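Local coordinates for protein malate oxidoreductase (Thermotoga maritima, PDB 1VL6) that probably catalyses the NAD-dependent oxidative decarboxylation of malate to pyruvate and carbon dioxide, as malic enzymes do, at residues E192-V197 and V216-A221; T259-A264 and P278-K283; D319-V324 and E363-I368. One frame throughout, in Å; residues are numbered along the deposited sequence. Where two conformers were deposited one is given.

Contact 1. Residues E192-V197 and V216-A221; sequences EVKVVV and VKNVVA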
loop_
_atom_site.group_PDB
_atom_site.type_symbol
_atom_site.label_atom_id
_atom_site.label_comp_id
_atom_site.label_asym_id
_atom_site.label_seq_id
_atom_site.Cartn_x
_atom_site.Cartn_y
_atom_site.Cartn_z
ATOM N N GLU A 192 3.099 -9.982 51.053
ATOM C CA GLU A 192 2.937 -11.236 51.820
ATOM C C GLU A 192 2.888 -12.509 51.005
ATOM O O GLU A 192 3.088 -13.551 51.554
ATOM C CB GLU A 192 1.715 -11.192 52.708
ATOM C CG GLU A 192 1.708 -9.968 53.627
ATOM C CD GLU A 192 0.568 -9.986 54.596
ATOM O OE1 GLU A 192 -0.397 -10.746 54.362
ATOM O OE2 GLU A 192 0.646 -9.242 55.591
ATOM N N VAL A 193 2.708 -12.439 49.696
ATOM C CA VAL A 193 2.595 -13.655 48.889
ATOM C C VAL A 193 3.918 -14.317 48.541
ATOM O O VAL A 193 4.919 -13.618 48.323
ATOM C CB VAL A 193 1.832 -13.428 47.550
ATOM C CG1 VAL A 193 0.408 -13.180 47.840
ATOM C CG2 VAL A 193 2.426 -12.292 46.771
ATOM N N LYS A 194 3.885 -15.658 48.458
ATOM C CA LYS A 194 5.004 -16.449 47.985
ATOM C C LYS A 194 4.776 -16.758 46.510
ATOM O O LYS A 194 3.757 -17.384 46.163
ATOM C CB LYS A 194 5.071 -17.742 48.763
ATOM C CG LYS A 194 6.155 -18.738 48.361
ATOM C CD LYS A 194 6.030 -20.102 49.103
ATOM C CE LYS A 194 7.395 -20.806 49.248
ATOM N NZ LYS A 194 7.288 -22.291 49.423
ATOM N N VAL A 195 5.711 -16.328 45.663
ATOM C CA VAL A 195 5.600 -16.493 44.252
ATOM C C VAL A 195 6.742 -17.326 43.729
ATOM O O VAL A 195 7.894 -16.951 43.902
ATOM C CB VAL A 195 5.702 -15.163 43.556
ATOM C CG1 VAL A 195 5.492 -15.356 42.017
ATOM C CG2 VAL A 195 4.702 -14.170 44.144
ATOM N N VAL A 196 6.428 -18.455 43.081
ATOM C CA VAL A 196 7.443 -19.333 42.551
ATOM C C VAL A 196 7.605 -19.020 41.081
ATOM O O VAL A 196 6.644 -19.135 40.346
ATOM C CB VAL A 196 7.063 -20.798 42.700
ATOM C CG1 VAL A 196 8.050 -21.663 41.936
ATOM C CG2 VAL A 196 7.104 -21.209 44.129
ATOM N N VAL A 197 8.813 -18.656 40.647
ATOM C CA VAL A 197 9.105 -18.502 39.243
ATOM C C VAL A 197 9.991 -19.647 38.771
ATOM O O VAL A 197 11.099 -19.806 39.270
ATOM C CB VAL A 197 9.826 -17.205 38.982
ATOM C CG1 VAL A 197 10.112 -17.035 37.448
ATOM C CG2 VAL A 197 9.028 -16.052 39.509
ATOM N N VAL A 216 6.900 -7.571 45.747
ATOM C CA VAL A 216 6.867 -8.923 46.216
ATOM C C VAL A 216 8.139 -9.166 47.024
ATOM O O VAL A 216 9.193 -8.715 46.629
ATOM C CB VAL A 216 6.754 -9.898 45.018
ATOM C CG1 VAL A 216 6.719 -11.309 45.472
ATOM C CG2 VAL A 216 5.528 -9.609 44.225
ATOM N N LYS A 217 8.031 -9.861 48.149
ATOM C CA LYS A 217 9.168 -10.065 48.999
ATOM C C LYS A 217 9.590 -11.501 48.967
ATOM O O LYS A 217 10.766 -11.778 48.914
ATOM C CB LYS A 217 8.928 -9.480 50.416
ATOM C CG LYS A 217 8.752 -7.908 50.358
ATOM C CD LYS A 217 9.382 -7.103 51.486
ATOM C CE LYS A 217 9.377 -5.579 51.177
ATOM N NZ LYS A 217 9.987 -5.157 49.825
ATOM N N ASN A 218 8.661 -12.429 48.934
ATOM C CA ASN A 218 9.015 -13.821 48.847
ATOM C C ASN A 218 8.937 -14.400 47.424
ATOM O O ASN A 218 8.020 -15.117 47.070
ATOM C CB ASN A 218 8.159 -14.618 49.810
ATOM C CG ASN A 218 8.718 -15.984 50.030
ATOM O OD1 ASN A 218 9.762 -16.331 49.451
ATOM N ND2 ASN A 218 8.051 -16.772 50.862
ATOM N N VAL A 219 9.932 -14.091 46.621
ATOM C CA VAL A 219 10.045 -14.689 45.296
ATOM C C VAL A 219 10.994 -15.865 45.397
ATOM O O VAL A 219 12.078 -15.742 45.949
ATOM C CB VAL A 219 10.616 -13.730 44.270
ATOM C CG1 VAL A 219 10.712 -14.396 42.908
ATOM C CG2 VAL A 219 9.767 -12.453 44.177
ATOM N N VAL A 220 10.567 -17.003 44.869
ATOM C CA VAL A 220 11.382 -18.201 44.883
ATOM C C VAL A 220 11.642 -18.616 43.445
ATOM O O VAL A 220 10.705 -18.956 42.728
ATOM C CB VAL A 220 10.681 -19.316 45.659
ATOM C CG1 VAL A 220 11.533 -20.571 45.689
ATOM C CG2 VAL A 220 10.393 -18.854 47.088
ATOM N N ALA A 221 12.903 -18.553 43.049
ATOM C CA ALA A 221 13.350 -18.869 41.707
ATOM C C ALA A 221 13.747 -20.344 41.602
ATOM O O ALA A 221 14.403 -20.902 42.503
ATOM C CB ALA A 221 14.546 -18.030 41.372
#
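V195 lies opposite V219, V196 opposite V220 and V197 opposite A221, in parallel register. The axes of strands 194-197 and 218-221 approach to 4.7 Å, with 21° between their N-to-C directions. Three backbone hydrogen bonds join them. V195 works through both its polar atoms, its N giving to N218 O at 3.0 Å and its O accepting from V220 N at 2.8 Å. V197 N then gives to V220 O at 2.8 Å, a somewhat more bent bond (154° at the hydrogen). Each of these carbonyls also receives a CA-H contact, for example V196 CA to V220 O at 3.3 Å.

The pairing belongs to a beta-alpha-beta crossover: strand 194-198, helix 202-214 and strand 218-223 form one unit of the NAD-binding domain. The glycine-rich pattern after the first strand, which the V197 side chain touches, is consistent with a Rossmann-type dinucleotide fold.

Side chains alternate between the two faces of the sheet. On the face of V195, V197 and V219, the side-chain pairs are apolar. V195 CG2, placed beside its own backbone N and anti to the carbonyl carbon (CG1 has chi1 -177°), meets V216 CG1 at 3.7 Å, the two side chains crossing at about a right angle. V197 CG2 lies farther along, 4.1 Å from V219 CG1. Helix 202-214 covers this face through L211 and L212, and F179 of helix 166-186 adds to it.

The other face carries K194, N218, V196 and V220. Here the K194 and N218 side chains run alongside each other in the same direction, K194 CG lying 3.7 Å from N218 ND2. K194 stays extended beyond CG, its CE passing V220 CG2, and its NZ reaches the carbonyl oxygens of A260 and E262.

Contact 2. Residues T259-A264 and P278-K283; sequences TALEGA and PEWIKK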
loop_
_atom_site.group_PDB
_atom_site.type_symbol
_atom_site.label_atom_id
_atom_site.label_comp_id
_atom_site.label_asym_id
_atom_site.label_seq_id
_atom_site.Cartn_x
_atom_site.Cartn_y
_atom_site.Cartn_z
ATOM N N THR A 259 8.877 -28.928 46.347
ATOM C CA THR A 259 9.177 -28.268 47.612
ATOM C C THR A 259 8.869 -26.749 47.590
ATOM O O THR A 259 8.254 -26.201 48.521
ATOM C CB THR A 259 10.663 -28.486 47.876
ATOM O OG1 THR A 259 10.910 -29.862 48.227
ATOM C CG2 THR A 259 11.136 -27.691 49.065
ATOM N N ALA A 260 9.276 -26.082 46.515
ATOM C CA ALA A 260 9.025 -24.644 46.345
ATOM C C ALA A 260 7.566 -24.297 46.390
ATOM O O ALA A 260 7.203 -23.235 46.893
ATOM C CB ALA A 260 9.621 -24.134 45.053
ATOM N N LEU A 261 6.731 -25.185 45.863
ATOM C CA LEU A 261 5.335 -24.875 45.721
ATOM C C LEU A 261 4.551 -25.037 47.006
ATOM O O LEU A 261 3.432 -24.582 47.064
ATOM C CB LEU A 261 4.735 -25.725 44.631
ATOM C CG LEU A 261 5.245 -25.419 43.231
ATOM C CD1 LEU A 261 4.947 -26.571 42.350
ATOM C CD2 LEU A 261 4.578 -24.163 42.641
ATOM N N GLU A 262 5.109 -25.665 48.033
ATOM C CA GLU A 262 4.375 -25.835 49.276
ATOM C C GLU A 262 3.991 -24.463 49.786
ATOM O O GLU A 262 4.857 -23.630 50.045
ATOM C CB GLU A 262 5.197 -26.542 50.313
ATOM C CG GLU A 262 5.329 -28.024 50.081
ATOM C CD GLU A 262 6.454 -28.634 50.920
ATOM O OE1 GLU A 262 6.616 -28.203 52.092
ATOM O OE2 GLU A 262 7.180 -29.530 50.408
ATOM N N GLY A 263 2.683 -24.214 49.871
ATOM C CA GLY A 263 2.182 -22.973 50.397
ATOM C C GLY A 263 2.287 -21.803 49.458
ATOM O O GLY A 263 1.847 -20.721 49.779
ATOM N N ALA A 264 2.832 -22.006 48.283
ATOM C CA ALA A 264 2.971 -20.901 47.365
ATOM C C ALA A 264 1.624 -20.361 46.927
ATOM O O ALA A 264 0.676 -21.101 46.762
ATOM C CB ALA A 264 3.787 -21.343 46.168
ATOM N N PRO A 278 -0.549 -32.291 39.029
ATOM C CA PRO A 278 -1.793 -31.710 39.534
ATOM C C PRO A 278 -1.899 -31.783 41.049
ATOM O O PRO A 278 -2.294 -30.830 41.660
ATOM C CB PRO A 278 -2.864 -32.591 38.901
ATOM C CG PRO A 278 -2.161 -33.813 38.504
ATOM C CD PRO A 278 -0.800 -33.400 38.110
ATOM N N GLU A 279 -1.514 -32.901 41.662
ATOM C CA GLU A 279 -1.612 -32.984 43.122
ATOM C C GLU A 279 -0.787 -31.939 43.890
ATOM O O GLU A 279 -1.146 -31.573 45.012
ATOM C CB GLU A 279 -1.341 -34.389 43.594
ATOM C CG GLU A 279 -2.488 -35.353 43.269
ATOM C CD GLU A 279 -3.847 -34.934 43.898
ATOM O OE1 GLU A 279 -4.079 -35.136 45.106
ATOM O OE2 GLU A 279 -4.722 -34.399 43.175
ATOM N N TRP A 280 0.265 -31.399 43.272
ATOM C CA TRP A 280 1.034 -30.306 43.900
ATOM C C TRP A 280 0.165 -29.088 44.160
ATOM O O TRP A 280 0.346 -28.372 45.149
ATOM C CB TRP A 280 2.265 -29.889 43.070
ATOM C CG TRP A 280 3.220 -31.033 42.805
ATOM C CD1 TRP A 280 3.165 -32.289 43.363
ATOM C CD2 TRP A 280 4.363 -31.042 41.943
ATOM N NE1 TRP A 280 4.197 -33.064 42.897
ATOM C CE2 TRP A 280 4.945 -32.333 42.024
ATOM C CE3 TRP A 280 4.953 -30.108 41.108
ATOM C CZ2 TRP A 280 6.082 -32.698 41.312
ATOM C CZ3 TRP A 280 6.089 -30.478 40.391
ATOM C CH2 TRP A 280 6.630 -31.762 40.496
ATOM N N ILE A 281 -0.796 -28.856 43.288
ATOM C CA ILE A 281 -1.652 -27.685 43.430
ATOM C C ILE A 281 -2.362 -27.665 44.759
ATOM O O ILE A 281 -2.556 -26.605 45.341
ATOM C CB ILE A 281 -2.650 -27.591 42.261
ATOM C CG1 ILE A 281 -1.858 -27.257 40.992
ATOM C CG2 ILE A 281 -3.723 -26.503 42.569
ATOM C CD1 ILE A 281 -2.668 -26.885 39.826
ATOM N N LYS A 282 -2.718 -28.844 45.250
ATOM C CA LYS A 282 -3.414 -28.960 46.499
ATOM C C LYS A 282 -2.506 -28.655 47.682
ATOM O O LYS A 282 -3.002 -28.453 48.766
ATOM C CB LYS A 282 -4.023 -30.371 46.599
ATOM C CG LYS A 282 -4.968 -30.658 45.430
ATOM C CD LYS A 282 -5.966 -31.791 45.620
ATOM C CE LYS A 282 -6.666 -32.128 44.245
ATOM N NZ LYS A 282 -7.057 -33.580 44.174
ATOM N N LYS A 283 -1.184 -28.626 47.502
ATOM C CA LYS A 283 -0.271 -28.288 48.612
ATOM C C LYS A 283 0.156 -26.842 48.523
ATOM O O LYS A 283 0.852 -26.368 49.387
ATOM C CB LYS A 283 0.951 -29.159 48.614
ATOM C CG LYS A 283 0.631 -30.637 48.703
ATOM C CD LYS A 283 1.903 -31.498 48.902
ATOM C CE LYS A 283 2.858 -31.388 47.726
ATOM N NZ LYS A 283 3.936 -32.334 47.909
#
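L261 and W280 form the close apolar part of this contact. One methyl of the leucine, CD1, reaches the six-membered side of the indole at CE3, 3.7 Å away, and the two side chains meet at a slant. Both leave the backbone toward the opposing segment. The indole also packs on L257 and E258 of helix 257-261.

Beyond this apolar pair a single backbone bond joins the segments: G263 N gives to K283 O at 2.9 Å, nearly straight (167°) and in the carbonyl plane on a lone pair. G263 occupies the third position of a type II turn, L261 to A264, with phi 76°, and the same oxygen receives a longer contact from E262 CA at 3.6 Å.

The solvent side is looser. E262 and K283 are exposed, and E262 OE2 stays 5.0 Å from K283 NZ, whose salt bridge is with E258 instead. The end of helix 257-261 and the turn after 278-281 are thus joined by a main-chain bond, by indole packing and by the charged link from K283 to E258, while the opposite charge of E262 on the solvent side probably adds a weak attraction.

Contact 3. Residues D319-V324 and E363-I368; sequences DHPNQV and EPERII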
loop_
_atom_site.group_PDB
_atom_site.type_symbol
_atom_site.label_atom_id
_atom_site.label_comp_id
_atom_site.label_asym_id
_atom_site.label_seq_id
_atom_site.Cartn_x
_atom_site.Cartn_y
_atom_site.Cartn_z
ATOM N N ASP A 319 -5.397 -20.592 22.413
ATOM C CA ASP A 319 -6.221 -21.720 22.763
ATOM C C ASP A 319 -7.011 -21.609 24.099
ATOM O O ASP A 319 -7.925 -22.399 24.338
ATOM C CB ASP A 319 -5.175 -22.856 23.000
ATOM C CG ASP A 319 -5.472 -24.055 22.244
ATOM O OD1 ASP A 319 -5.907 -23.904 21.113
ATOM O OD2 ASP A 319 -5.332 -25.207 22.680
ATOM N N HIS A 320 -6.581 -20.757 25.025
ATOM C CA HIS A 320 -7.174 -20.750 26.360
ATOM C C HIS A 320 -7.390 -19.334 26.834
ATOM O O HIS A 320 -6.787 -18.391 26.321
ATOM C CB HIS A 320 -6.235 -21.427 27.378
ATOM C CG HIS A 320 -5.851 -22.832 27.015
ATOM N ND1 HIS A 320 -6.701 -23.903 27.178
ATOM C CD2 HIS A 320 -4.702 -23.342 26.520
ATOM C CE1 HIS A 320 -6.108 -25.006 26.764
ATOM N NE2 HIS A 320 -4.885 -24.697 26.384
ATOM N N PRO A 321 -8.235 -19.147 27.826
ATOM C CA PRO A 321 -8.371 -17.832 28.418
ATOM C C PRO A 321 -7.057 -17.375 29.018
ATOM O O PRO A 321 -6.145 -18.196 29.216
ATOM C CB PRO A 321 -9.402 -18.048 29.530
ATOM C CG PRO A 321 -10.097 -19.289 29.182
ATOM C CD PRO A 321 -9.149 -20.124 28.425
ATOM N N ASN A 322 -6.982 -16.080 29.309
ATOM C CA ASN A 322 -5.874 -15.516 30.053
ATOM C C ASN A 322 -4.546 -15.794 29.361
ATOM O O ASN A 322 -3.586 -16.316 29.946
ATOM C CB ASN A 322 -5.869 -16.046 31.500
ATOM C CG ASN A 322 -7.085 -15.610 32.302
ATOM O OD1 ASN A 322 -7.589 -14.498 32.131
ATOM N ND2 ASN A 322 -7.517 -16.466 33.250
ATOM N N GLN A 323 -4.504 -15.443 28.097
ATOM C CA GLN A 323 -3.275 -15.539 27.360
ATOM C C GLN A 323 -2.317 -14.393 27.727
ATOM O O GLN A 323 -2.538 -13.241 27.380
ATOM C CB GLN A 323 -3.539 -15.526 25.868
ATOM C CG GLN A 323 -2.245 -15.486 25.119
ATOM C CD GLN A 323 -2.394 -15.565 23.625
ATOM O OE1 GLN A 323 -3.446 -15.251 23.070
ATOM N NE2 GLN A 323 -1.319 -15.986 22.964
ATOM N N VAL A 324 -1.241 -14.721 28.416
ATOM C CA VAL A 324 -0.176 -13.764 28.690
ATOM C C VAL A 324 0.723 -13.692 27.462
ATOM O O VAL A 324 1.473 -14.583 27.203
ATOM C CB VAL A 324 0.616 -14.264 29.885
ATOM C CG1 VAL A 324 1.802 -13.334 30.233
ATOM C CG2 VAL A 324 -0.361 -14.386 31.050
ATOM N N GLU A 363 -11.376 -10.411 35.953
ATOM C CA GLU A 363 -12.165 -11.514 36.473
ATOM C C GLU A 363 -11.281 -12.756 36.337
ATOM O O GLU A 363 -10.326 -12.755 35.555
ATOM C CB GLU A 363 -13.467 -11.703 35.668
ATOM C CG GLU A 363 -14.400 -10.486 35.574
ATOM C CD GLU A 363 -14.983 -10.044 36.911
ATOM O OE1 GLU A 363 -14.617 -10.594 37.988
ATOM O OE2 GLU A 363 -15.818 -9.139 36.891
ATOM N N PRO A 364 -11.581 -13.812 37.084
ATOM C CA PRO A 364 -10.797 -15.036 36.998
ATOM C C PRO A 364 -10.567 -15.587 35.572
ATOM O O PRO A 364 -9.468 -16.063 35.248
ATOM C CB PRO A 364 -11.615 -16.017 37.830
ATOM C CG PRO A 364 -12.285 -15.150 38.828
ATOM C CD PRO A 364 -12.671 -13.929 38.070
ATOM N N GLU A 365 -11.585 -15.532 34.730
ATOM C CA GLU A 365 -11.452 -16.036 33.354
ATOM C C GLU A 365 -10.964 -14.968 32.398
ATOM O O GLU A 365 -10.788 -15.226 31.210
ATOM C CB GLU A 365 -12.752 -16.612 32.875
ATOM C CG GLU A 365 -13.154 -17.853 33.678
ATOM C CD GLU A 365 -12.384 -19.125 33.306
ATOM O OE1 GLU A 365 -12.719 -19.730 32.262
ATOM O OE2 GLU A 365 -11.456 -19.545 34.054
ATOM N N ARG A 366 -10.708 -13.766 32.919
ATOM C CA ARG A 366 -10.151 -12.703 32.105
ATOM C C ARG A 366 -9.392 -11.681 32.967
ATOM O O ARG A 366 -9.953 -10.659 33.343
ATOM C CB ARG A 366 -11.290 -12.059 31.348
ATOM C CG ARG A 366 -10.891 -10.987 30.437
ATOM C CD ARG A 366 -11.917 -9.832 30.395
ATOM N NE ARG A 366 -11.513 -8.811 29.424
ATOM C CZ ARG A 366 -11.349 -9.052 28.118
ATOM N NH1 ARG A 366 -11.559 -10.274 27.614
ATOM N NH2 ARG A 366 -10.942 -8.081 27.305
ATOM N N ILE A 367 -8.118 -11.981 33.262
ATOM C CA ILE A 367 -7.263 -11.132 34.144
ATOM C C ILE A 367 -6.479 -10.051 33.415
ATOM O O ILE A 367 -5.897 -9.166 34.040
ATOM C CB ILE A 367 -6.297 -11.993 34.927
ATOM C CG1 ILE A 367 -5.205 -12.565 34.014
ATOM C CG2 ILE A 367 -7.066 -13.087 35.600
ATOM C CD1 ILE A 367 -4.263 -13.584 34.664
ATOM N N ILE A 368 -6.468 -10.150 32.085
ATOM C CA ILE A 368 -5.922 -9.135 31.205
ATOM C C ILE A 368 -6.716 -9.093 29.932
ATOM O O ILE A 368 -7.478 -10.017 29.674
ATOM C CB ILE A 368 -4.479 -9.437 30.867
ATOM C CG1 ILE A 368 -4.311 -10.896 30.443
ATOM C CG2 ILE A 368 -3.604 -9.111 32.016
ATOM C CD1 ILE A 368 -2.957 -11.100 29.891
HETATM O O HOH W 1 -9.380 -14.435 29.084
#
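N322 bonds to the 363-368 loop through both ends of its carboxamide. Its OD1 accepts from I367 N at 2.8 Å, the donor tilted 31° from the carbonyl plane of the amide, and its ND2 gives to P364 O at 2.8 Å, with that oxygen only 6° out of the amide plane. The two grips, both close to straight at their hydrogens, fix the rotation of the amide. ND2 has a second acceptor in V313 O, at the strand that precedes the loop. With CG beside the backbone N (chi1 -65°), the amide leans across to take the C=O of P364, inside the type I turn E363-R366, and the N-H of I367, the residue following it. R366 N to E363 O closes that turn.

A water extends the polar bridge, accepting from N322 N at 2.9 Å and donating to E365 O at 2.7 Å. With an alanine here, P364 O, I367 N and V313 O would probably lose these bonds, and the turn is likely to be held less firmly.

Packing surrounds these bonds. P321 CB rests 3.6 Å from E365 O, and the proline ring runs alongside the E365 side chain. I367 CG1 flanks the amide, 3.6 Å from N322 OD1. Farther along, I368 CD1 lies by Q323 O and V324, while A178 of helix 166-186 touches I367 and I368.

The asparagine carboxamide thus crosslinks two loops by bonding to main-chain groups. It joins the loop after strand 312-315, at one edge of the NAD-binding domain's sheet, to the connection between helices 346-358 and 374-386.

From the N terminus, contact 1 comes first and closes the loop of 18 residues, mostly helix 202-214, between two neighbouring strands. Contact 2 then closes a shorter excursion of 13 residues containing strand 266-269, and contact 3 a longer one holding helices 330-340 and 346-358. The three lie in series, none nested or crossing. Contacts 1 and 2 touch directly: K194 CD packs 3.6 Å from A264 CA, linking the sheet to the turn after helix 257-261. Contact 3 stands apart, its centre about 21 Å from that of contact 1 and 22 Å from that of contact 2, beside strand 312-315, which is outermost in this chain's sheet.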